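Uncharacterized protein (Cricetid herpesvirus 2, PDB 4ZKQ) binds chemokines as a decoy receptor of a rodent gammaherpesvirus, and so probably keeps them from signalling to host cells. Local coordinates at residues D78-A83 / S311-S316; Y218-C223 / Y296-Q301. All blocks are in the same frame, centred on the assembly; numbering follows the deposited sequence.

Overall arrangement
After strand 68-74 the chain runs through the loop 78-83, which contact 1 joins to strand 308-315 more than 220 residues later. Inside this large loop lies contact 2, wholly nested: the end of the long strand 206-223 reaches across to the loop 296-301, which follows strand 290-296. Contact 1 therefore ties the N-terminal half, with its seven-stranded sheet, to the C-terminal half, whereas contact 2 stays within the C-terminal half. Strands 206-223 and 308-315 belong to one branched sheet, which both contacts reach; their centres lie about 17 Å apart and their nearest atoms about 8 Å, without touching.

Contact 1. Residues D78-A83 / S311-S316; sequences DITCPA and SVWGTS
Trp313 of strand 308-315 turns its indole onto the loop 78-83, and Cys81 and Thr80 receive it. The one direct hydrogen bond runs from Trp313 NE1 to Thr80 O (2.8 Å); the N-H comes in from above the carbonyl plane, 49° out of it. Over one indole face lies Cys81: its CB is 3.6 Å from the five-membered ring centroid in a CH-pi contact, and its SG 3.8 Å from that of the six-membered ring, a sulfur-aromatic contact. With SG anti to the backbone N (chi1 -177°), the side chain lies along both rings, and the disulfide to Cys84 probably helps to fix the sulfur there. Apolar contact is slight, Thr80 CG2 meeting Ser311 CB at 3.9 Å. Water 1 bridges the hydroxyls, 2.9 Å from both Thr80 OG1 and Ser311 OG. Thr80 OG1 also bonds Lys382, while the backbone nitrogens of Thr80 and Cys81 are held by the carboxylate of Glu144. Phe378 and Tyr323 pack against the indole. Thus an irregular loop of the N-terminal half is fixed to a C-terminal strand by a tryptophan whose ring N-H is satisfied and one face of which is covered by Cys81 CB and its disulfide sulfur.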
ATOM      1  N   ASP A  78       0.801   3.620  -1.488  1.00 15.79           N
ATOM      2  CA  ASP A  78       0.442   4.768  -0.669  1.00 21.56           C
ATOM      3  C   ASP A  78       0.891   4.627   0.780  1.00 23.70           C
ATOM      4  O   ASP A  78       1.115   3.524   1.286  1.00 21.11           O
ATOM      5  CB  ASP A  78      -1.062   5.000  -0.727  1.00 18.75           C
ATOM      6  CG  ASP A  78      -1.574   5.094  -2.152  1.00 14.16           C
ATOM      7  OD1 ASP A  78      -1.080   5.957  -2.909  1.00 16.71           O
ATOM      8  OD2 ASP A  78      -2.456   4.299  -2.511  1.00 17.77           O
ATOM      9  N   ILE A  79       1.018   5.770   1.439  1.00 18.36           N
ATOM     10  CA  ILE A  79       1.332   5.802   2.848  1.00 43.42           C
ATOM     11  C   ILE A  79       0.021   5.780   3.610  1.00 57.37           C
ATOM     12  O   ILE A  79      -0.831   6.661   3.422  1.00 27.95           O
ATOM     13  CB  ILE A  79       2.156   7.057   3.223  1.00 67.97           C
ATOM     14  CG1 ILE A  79       3.512   7.037   2.509  1.00 53.46           C
ATOM     15  CG2 ILE A  79       2.342   7.169   4.736  1.00 42.75           C
ATOM     16  CD1 ILE A  79       4.388   8.231   2.827  1.00 55.84           C
ATOM     17  N   THR A  80      -0.169   4.749   4.427  1.00 25.06           N
ATOM     18  CA  THR A  80      -1.229   4.805   5.430  1.00 19.31           C
ATOM     19  C   THR A  80      -0.602   4.543   6.787  1.00 18.93           C
ATOM     20  O   THR A  80      -0.585   5.419   7.643  1.00 20.47           O
ATOM     21  CB  THR A  80      -2.368   3.801   5.169  1.00 24.67           C
ATOM     22  OG1 THR A  80      -3.002   4.103   3.919  1.00 21.03           O
ATOM     23  CG2 THR A  80      -3.417   3.899   6.280  1.00 19.24           C
ATOM     24  N   CYS A  81      -0.098   3.329   6.973  1.00 18.29           N
ATOM     25  CA  CYS A  81       0.576   2.932   8.205  1.00 17.76           C
ATOM     26  C   CYS A  81       1.913   2.256   7.887  1.00 23.92           C
ATOM     27  O   CYS A  81       1.969   1.042   7.723  1.00 19.32           O
ATOM     28  CB  CYS A  81      -0.297   1.978   9.019  1.00 19.11           C
ATOM     29  SG  CYS A  81       0.462   1.519  10.597  1.00 19.65           S
ATOM     30  N   PRO A  82       2.993   3.042   7.806  1.00 21.04           N
ATOM     31  CA  PRO A  82       4.297   2.517   7.380  1.00 20.11           C
ATOM     32  C   PRO A  82       4.791   1.299   8.163  1.00 19.66           C
ATOM     33  O   PRO A  82       5.393   0.412   7.554  1.00 23.70           O
ATOM     34  CB  PRO A  82       5.232   3.709   7.594  1.00 29.63           C
ATOM     35  CG  PRO A  82       4.349   4.904   7.388  1.00 30.74           C
ATOM     36  CD  PRO A  82       3.015   4.510   7.958  1.00 24.85           C
ATOM     37  N   ALA A  83       4.523   1.238   9.465  1.00 18.21           N
ATOM     38  CA  ALA A  83       5.079   0.183  10.311  1.00 25.86           C
ATOM     39  C   ALA A  83       4.141  -1.012  10.479  1.00 27.99           C
ATOM     40  O   ALA A  83       4.570  -2.068  10.940  1.00 21.31           O
ATOM     41  CB  ALA A  83       5.440   0.751  11.675  1.00 31.41           C
ATOM     42  N   SER A 311      -9.487   4.730   6.304  1.00 13.70           N
ATOM     43  CA  SER A 311      -8.543   3.908   7.049  1.00 13.41           C
ATOM     44  C   SER A 311      -8.163   4.660   8.307  1.00 16.01           C
ATOM     45  O   SER A 311      -7.831   5.838   8.237  1.00 13.75           O
ATOM     46  CB  SER A 311      -7.286   3.607   6.227  1.00 20.73           C
ATOM     47  OG  SER A 311      -7.601   3.137   4.932  1.00 20.49           O
ATOM     48  N   VAL A 312      -8.200   3.986   9.449  1.00 14.80           N
ATOM     49  CA  VAL A 312      -7.800   4.619  10.699  1.00 18.67           C
ATOM     50  C   VAL A 312      -6.929   3.665  11.484  1.00 17.61           C
ATOM     51  O   VAL A 312      -7.199   2.465  11.548  1.00 20.52           O
ATOM     52  CB  VAL A 312      -9.022   5.052  11.542  1.00 19.25           C
ATOM     53  CG1 VAL A 312      -9.906   3.861  11.881  1.00 18.31           C
ATOM     54  CG2 VAL A 312      -8.581   5.789  12.812  1.00 21.83           C
ATOM     55  N   TRP A 313      -5.861   4.193  12.067  1.00 17.32           N
ATOM     56  CA  TRP A 313      -5.056   3.388  12.960  1.00 18.22           C
ATOM     57  C   TRP A 313      -4.498   4.235  14.083  1.00 19.20           C
ATOM     58  O   TRP A 313      -4.460   5.458  13.987  1.00 17.27           O
ATOM     59  CB  TRP A 313      -3.931   2.688  12.196  1.00 17.91           C
ATOM     60  CG  TRP A 313      -2.914   3.588  11.592  1.00 18.96           C
ATOM     61  CD1 TRP A 313      -2.939   4.128  10.337  1.00 20.96           C
ATOM     62  CD2 TRP A 313      -1.705   4.042  12.200  1.00 23.59           C
ATOM     63  NE1 TRP A 313      -1.817   4.890  10.128  1.00 22.11           N
ATOM     64  CE2 TRP A 313      -1.040   4.854  11.260  1.00 19.91           C
ATOM     65  CE3 TRP A 313      -1.112   3.837  13.452  1.00 25.32           C
ATOM     66  CZ2 TRP A 313       0.176   5.467  11.530  1.00 28.78           C
ATOM     67  CZ3 TRP A 313       0.097   4.445  13.719  1.00 26.25           C
ATOM     68  CH2 TRP A 313       0.729   5.249  12.765  1.00 24.08           C
ATOM     69  N   GLY A 314      -4.074   3.580  15.155  1.00 19.51           N
ATOM     70  CA  GLY A 314      -3.489   4.301  16.266  1.00 23.87           C
ATOM     71  C   GLY A 314      -2.557   3.449  17.092  1.00 33.09           C
ATOM     72  O   GLY A 314      -2.502   2.232  16.939  1.00 24.27           O
ATOM     73  N   THR A 315      -1.811   4.118  17.961  1.00 33.61           N
ATOM     74  CA  THR A 315      -0.912   3.471  18.901  1.00 38.15           C
ATOM     75  C   THR A 315      -0.824   4.363  20.131  1.00 40.78           C
ATOM     76  O   THR A 315      -0.776   5.587  20.006  1.00 32.96           O
ATOM     77  CB  THR A 315       0.497   3.237  18.304  1.00 42.09           C
ATOM     78  OG1 THR A 315       1.333   2.602  19.279  1.00 67.02           O
ATOM     79  CG2 THR A 315       1.136   4.552  17.874  1.00 34.52           C
ATOM     80  N   SER A 316      -0.823   3.757  21.312  1.00 56.67           N
ATOM     81  CA  SER A 316      -0.767   4.515  22.557  1.00 65.87           C
ATOM     82  C   SER A 316       0.618   5.081  22.830  1.00 74.38           C
ATOM     83  O   SER A 316       0.818   5.790  23.816  1.00 75.10           O
ATOM     84  CB  SER A 316      -1.190   3.640  23.737  1.00 69.17           C
ATOM     85  OG  SER A 316      -2.594   3.474  23.782  1.00 70.88           O
TER
HETATM   86  O   HOH W   1      -5.239   2.249   3.568  1.00 20.50           O

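Contact 2. Residues Y218-C223 / Y296-Q301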
ATOM      1  N   TYR A 218      -5.432  14.586  -5.454  1.00 15.05           N
ATOM      2  CA  TYR A 218      -5.321  15.805  -4.670  1.00 21.55           C
ATOM      3  C   TYR A 218      -5.305  15.420  -3.199  1.00 18.98           C
ATOM      4  O   TYR A 218      -6.323  15.000  -2.646  1.00 18.04           O
ATOM      5  CB  TYR A 218      -6.456  16.791  -4.964  1.00 22.17           C
ATOM      6  CG  TYR A 218      -6.095  18.187  -4.503  1.00 46.83           C
ATOM      7  CD1 TYR A 218      -6.202  18.547  -3.164  1.00 50.19           C
ATOM      8  CD2 TYR A 218      -5.604  19.131  -5.398  1.00 40.75           C
ATOM      9  CE1 TYR A 218      -5.852  19.816  -2.730  1.00 46.73           C
ATOM     10  CE2 TYR A 218      -5.253  20.404  -4.972  1.00 49.97           C
ATOM     11  CZ  TYR A 218      -5.379  20.738  -3.637  1.00 54.02           C
ATOM     12  OH  TYR A 218      -5.034  21.999  -3.205  1.00 71.92           O
ATOM     13  N   HIS A 219      -4.137  15.555  -2.578  1.00 18.10           N
ATOM     14  CA  HIS A 219      -3.938  15.119  -1.204  1.00 16.61           C
ATOM     15  C   HIS A 219      -3.781  16.317  -0.288  1.00 20.43           C
ATOM     16  O   HIS A 219      -3.216  17.341  -0.673  1.00 19.41           O
ATOM     17  CB  HIS A 219      -2.714  14.206  -1.100  1.00 21.56           C
ATOM     18  CG  HIS A 219      -1.451  14.834  -1.598  1.00 28.41           C
ATOM     19  ND1 HIS A 219      -0.566  15.488  -0.767  1.00 27.77           N
ATOM     20  CD2 HIS A 219      -0.932  14.925  -2.846  1.00 22.71           C
ATOM     21  CE1 HIS A 219       0.446  15.945  -1.477  1.00 26.34           C
ATOM     22  NE2 HIS A 219       0.251  15.617  -2.744  1.00 29.23           N
ATOM     23  N   ARG A 220      -4.321  16.180   0.915  1.00 15.49           N
ATOM     24  CA  ARG A 220      -4.153  17.163   1.975  1.00 22.23           C
ATOM     25  C   ARG A 220      -3.895  16.430   3.275  1.00 22.45           C
ATOM     26  O   ARG A 220      -4.452  15.353   3.516  1.00 19.85           O
ATOM     27  CB  ARG A 220      -5.384  18.063   2.088  1.00 22.19           C
ATOM     28  CG  ARG A 220      -5.438  19.116   1.007  1.00 25.68           C
ATOM     29  CD  ARG A 220      -6.703  19.936   1.055  1.00 34.28           C
ATOM     30  NE  ARG A 220      -7.864  19.187   0.586  1.00 46.04           N
ATOM     31  CZ  ARG A 220      -9.046  19.732   0.313  1.00 44.42           C
ATOM     32  NH1 ARG A 220      -9.226  21.039   0.453  1.00 56.89           N
ATOM     33  NH2 ARG A 220     -10.045  18.971  -0.109  1.00 45.52           N
ATOM     34  N   LEU A 221      -3.024  17.005   4.096  1.00 17.00           N
ATOM     35  CA  LEU A 221      -2.694  16.436   5.392  1.00 17.27           C
ATOM     36  C   LEU A 221      -2.955  17.472   6.468  1.00 22.63           C
ATOM     37  O   LEU A 221      -2.520  18.620   6.351  1.00 21.79           O
ATOM     38  CB  LEU A 221      -1.237  15.979   5.431  1.00 20.08           C
ATOM     39  CG  LEU A 221      -0.763  15.423   6.773  1.00 23.79           C
ATOM     40  CD1 LEU A 221      -1.581  14.207   7.197  1.00 27.43           C
ATOM     41  CD2 LEU A 221       0.713  15.079   6.701  1.00 27.02           C
ATOM     42  N   TYR A 222      -3.680  17.057   7.499  1.00 21.57           N
ATOM     43  CA  TYR A 222      -4.050  17.928   8.604  1.00 24.42           C
ATOM     44  C   TYR A 222      -3.580  17.381   9.940  1.00 23.70           C
ATOM     45  O   TYR A 222      -3.383  16.178  10.100  1.00 22.75           O
ATOM     46  CB  TYR A 222      -5.563  18.097   8.691  1.00 22.26           C
ATOM     47  CG  TYR A 222      -6.264  18.601   7.457  1.00 24.09           C
ATOM     48  CD1 TYR A 222      -6.535  17.752   6.392  1.00 26.31           C
ATOM     49  CD2 TYR A 222      -6.710  19.914   7.383  1.00 27.29           C
ATOM     50  CE1 TYR A 222      -7.202  18.209   5.271  1.00 27.71           C
ATOM     51  CE2 TYR A 222      -7.376  20.378   6.271  1.00 28.53           C
ATOM     52  CZ  TYR A 222      -7.623  19.522   5.219  1.00 33.33           C
ATOM     53  OH  TYR A 222      -8.285  19.987   4.108  1.00 36.64           O
ATOM     54  N   CYS A 223      -3.426  18.279  10.905  1.00 23.61           N
ATOM     55  CA  CYS A 223      -3.357  17.894  12.306  1.00 25.57           C
ATOM     56  C   CYS A 223      -4.557  18.572  12.936  1.00 30.47           C
ATOM     57  O   CYS A 223      -4.605  19.798  13.054  1.00 34.07           O
ATOM     58  CB  CYS A 223      -2.035  18.307  12.966  1.00 27.72           C
ATOM     59  SG  CYS A 223      -1.616  20.055  12.794  1.00 25.30           S
ATOM     60  N   TYR A 296     -15.307  19.319   9.029  1.00 29.59           N
ATOM     61  CA  TYR A 296     -16.027  19.444   7.772  1.00 37.45           C
ATOM     62  C   TYR A 296     -15.144  18.946   6.633  1.00 33.43           C
ATOM     63  O   TYR A 296     -13.922  19.112   6.666  1.00 29.94           O
ATOM     64  CB  TYR A 296     -16.444  20.901   7.542  1.00 40.16           C
ATOM     65  CG  TYR A 296     -16.749  21.258   6.100  1.00 44.28           C
ATOM     66  CD1 TYR A 296     -15.740  21.660   5.231  1.00 42.32           C
ATOM     67  CD2 TYR A 296     -18.050  21.209   5.611  1.00 38.34           C
ATOM     68  CE1 TYR A 296     -16.014  21.990   3.917  1.00 46.46           C
ATOM     69  CE2 TYR A 296     -18.335  21.540   4.298  1.00 39.76           C
ATOM     70  CZ  TYR A 296     -17.313  21.928   3.456  1.00 48.22           C
ATOM     71  OH  TYR A 296     -17.586  22.258   2.147  1.00 59.84           O
ATOM     72  N   THR A 297     -15.760  18.333   5.630  1.00 30.24           N
ATOM     73  CA  THR A 297     -15.035  17.924   4.433  1.00 32.90           C
ATOM     74  C   THR A 297     -15.959  17.919   3.221  1.00 31.07           C
ATOM     75  O   THR A 297     -17.144  17.612   3.343  1.00 31.19           O
ATOM     76  CB  THR A 297     -14.406  16.521   4.603  1.00 31.38           C
ATOM     77  OG1 THR A 297     -13.794  16.114   3.374  1.00 32.80           O
ATOM     78  CG2 THR A 297     -15.458  15.500   5.003  1.00 28.88           C
ATOM     79  N   ASP A 298     -15.410  18.272   2.061  1.00 25.89           N
ATOM     80  CA  ASP A 298     -16.142  18.198   0.800  1.00 42.08           C
ATOM     81  C   ASP A 298     -15.789  16.917   0.055  1.00 33.60           C
ATOM     82  O   ASP A 298     -16.095  16.777  -1.123  1.00 30.61           O
ATOM     83  CB  ASP A 298     -15.831  19.413  -0.079  1.00 41.22           C
ATOM     84  CG  ASP A 298     -14.366  19.492  -0.469  1.00 49.67           C
ATOM     85  OD1 ASP A 298     -13.523  18.916   0.252  1.00 51.00           O
ATOM     86  OD2 ASP A 298     -14.056  20.131  -1.495  1.00 67.37           O
ATOM     87  N   LEU A 299     -15.146  15.986   0.750  1.00 28.04           N
ATOM     88  CA  LEU A 299     -14.630  14.785   0.115  1.00 31.13           C
ATOM     89  C   LEU A 299     -15.726  13.984  -0.580  1.00 24.94           C
ATOM     90  O   LEU A 299     -15.521  13.473  -1.679  1.00 26.89           O
ATOM     91  CB  LEU A 299     -13.918  13.903   1.147  1.00 23.71           C
ATOM     92  CG  LEU A 299     -13.370  12.582   0.608  1.00 29.57           C
ATOM     93  CD1 LEU A 299     -12.231  12.844  -0.366  1.00 26.57           C
ATOM     94  CD2 LEU A 299     -12.925  11.684   1.748  1.00 26.61           C
ATOM     95  N   PHE A 300     -16.887  13.871   0.054  1.00 26.62           N
ATOM     96  CA  PHE A 300     -17.935  13.012  -0.480  1.00 32.01           C
ATOM     97  C   PHE A 300     -18.592  13.610  -1.721  1.00 39.03           C
ATOM     98  O   PHE A 300     -19.356  12.929  -2.402  1.00 38.39           O
ATOM     99  CB  PHE A 300     -18.976  12.720   0.600  1.00 31.49           C
ATOM    100  CG  PHE A 300     -18.458  11.846   1.699  1.00 28.42           C
ATOM    101  CD1 PHE A 300     -18.522  10.470   1.593  1.00 26.66           C
ATOM    102  CD2 PHE A 300     -17.878  12.398   2.825  1.00 31.70           C
ATOM    103  CE1 PHE A 300     -18.029   9.663   2.597  1.00 22.98           C
ATOM    104  CE2 PHE A 300     -17.387  11.594   3.834  1.00 32.72           C
ATOM    105  CZ  PHE A 300     -17.463  10.224   3.717  1.00 24.00           C
ATOM    106  N   GLN A 301     -18.269  14.866  -2.027  1.00 40.82           N
ATOM    107  CA  GLN A 301     -18.764  15.525  -3.237  1.00 45.07           C
ATOM    108  C   GLN A 301     -17.824  15.307  -4.423  1.00 41.93           C
ATOM    109  O   GLN A 301     -18.164  15.628  -5.562  1.00 55.86           O
ATOM    110  CB  GLN A 301     -18.950  17.024  -2.989  1.00 52.90           C
ATOM    111  CG  GLN A 301     -19.765  17.346  -1.745  1.00 48.56           C
ATOM    112  CD  GLN A 301     -21.081  16.592  -1.695  1.00 74.60           C
ATOM    113  OE1 GLN A 301     -21.465  16.062  -0.653  1.00 78.43           O
ATOM    114  NE2 GLN A 301     -21.781  16.545  -2.825  1.00 85.24           N
TER
HETATM  115  O   HOH W   2     -11.394  20.209   5.571  1.00 47.83           O
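Arg220 and Asp298 form the sole direct link between residues 218-223 and 296-301, a long salt bridge in which NH2 of Arg220 stands 3.5 Å from OD1 of Asp298. At this length, with an N-H...O angle of 138°, its hydrogen bond is weak. The carboxylate oxygen comes to the guanidinium edge, near its plane, but the two flat groups are turned 68° apart, and the pair is joined through one nitrogen and one oxygen. Arg220 bends at chi3 (-73°), which carries the guanidinium round toward the loop. A second, weak and long ion pair links the same NH2 to Glu390, whose carboxylate also bonds Thr297 OG1, so the positive charge is probably shared between two acids.

The compact side is the loop itself. Thr297 OG1 accepts the backbone N-H of Leu299 at 3.0 Å, closing an ST turn. Overlapping it, Gln301 N bonds Asp298 O at 3.0 Å.

The facing side is loose. Tyr222 makes no direct contact with the loop; water 2 spans the distance, donating to Tyr296 O at 3.0 Å and lying 3.4 Å from Tyr222 OH in a weak bond. Just 50 Å² is buried between the segments, at the protein surface.

Strand 388-395, which carries Glu390, connects the two sides: it runs parallel to 206-223, with backbone bonds from Arg220 to Ser389 and Gly391, and its Arg392 makes a cation-pi contact with Tyr222. Strand 226-231 flanks the other edge of 206-223, its Leu227 touching Arg220 and Tyr222, and residues 297-301 begin the loop that leads from strand 290-296 to strand 308-315.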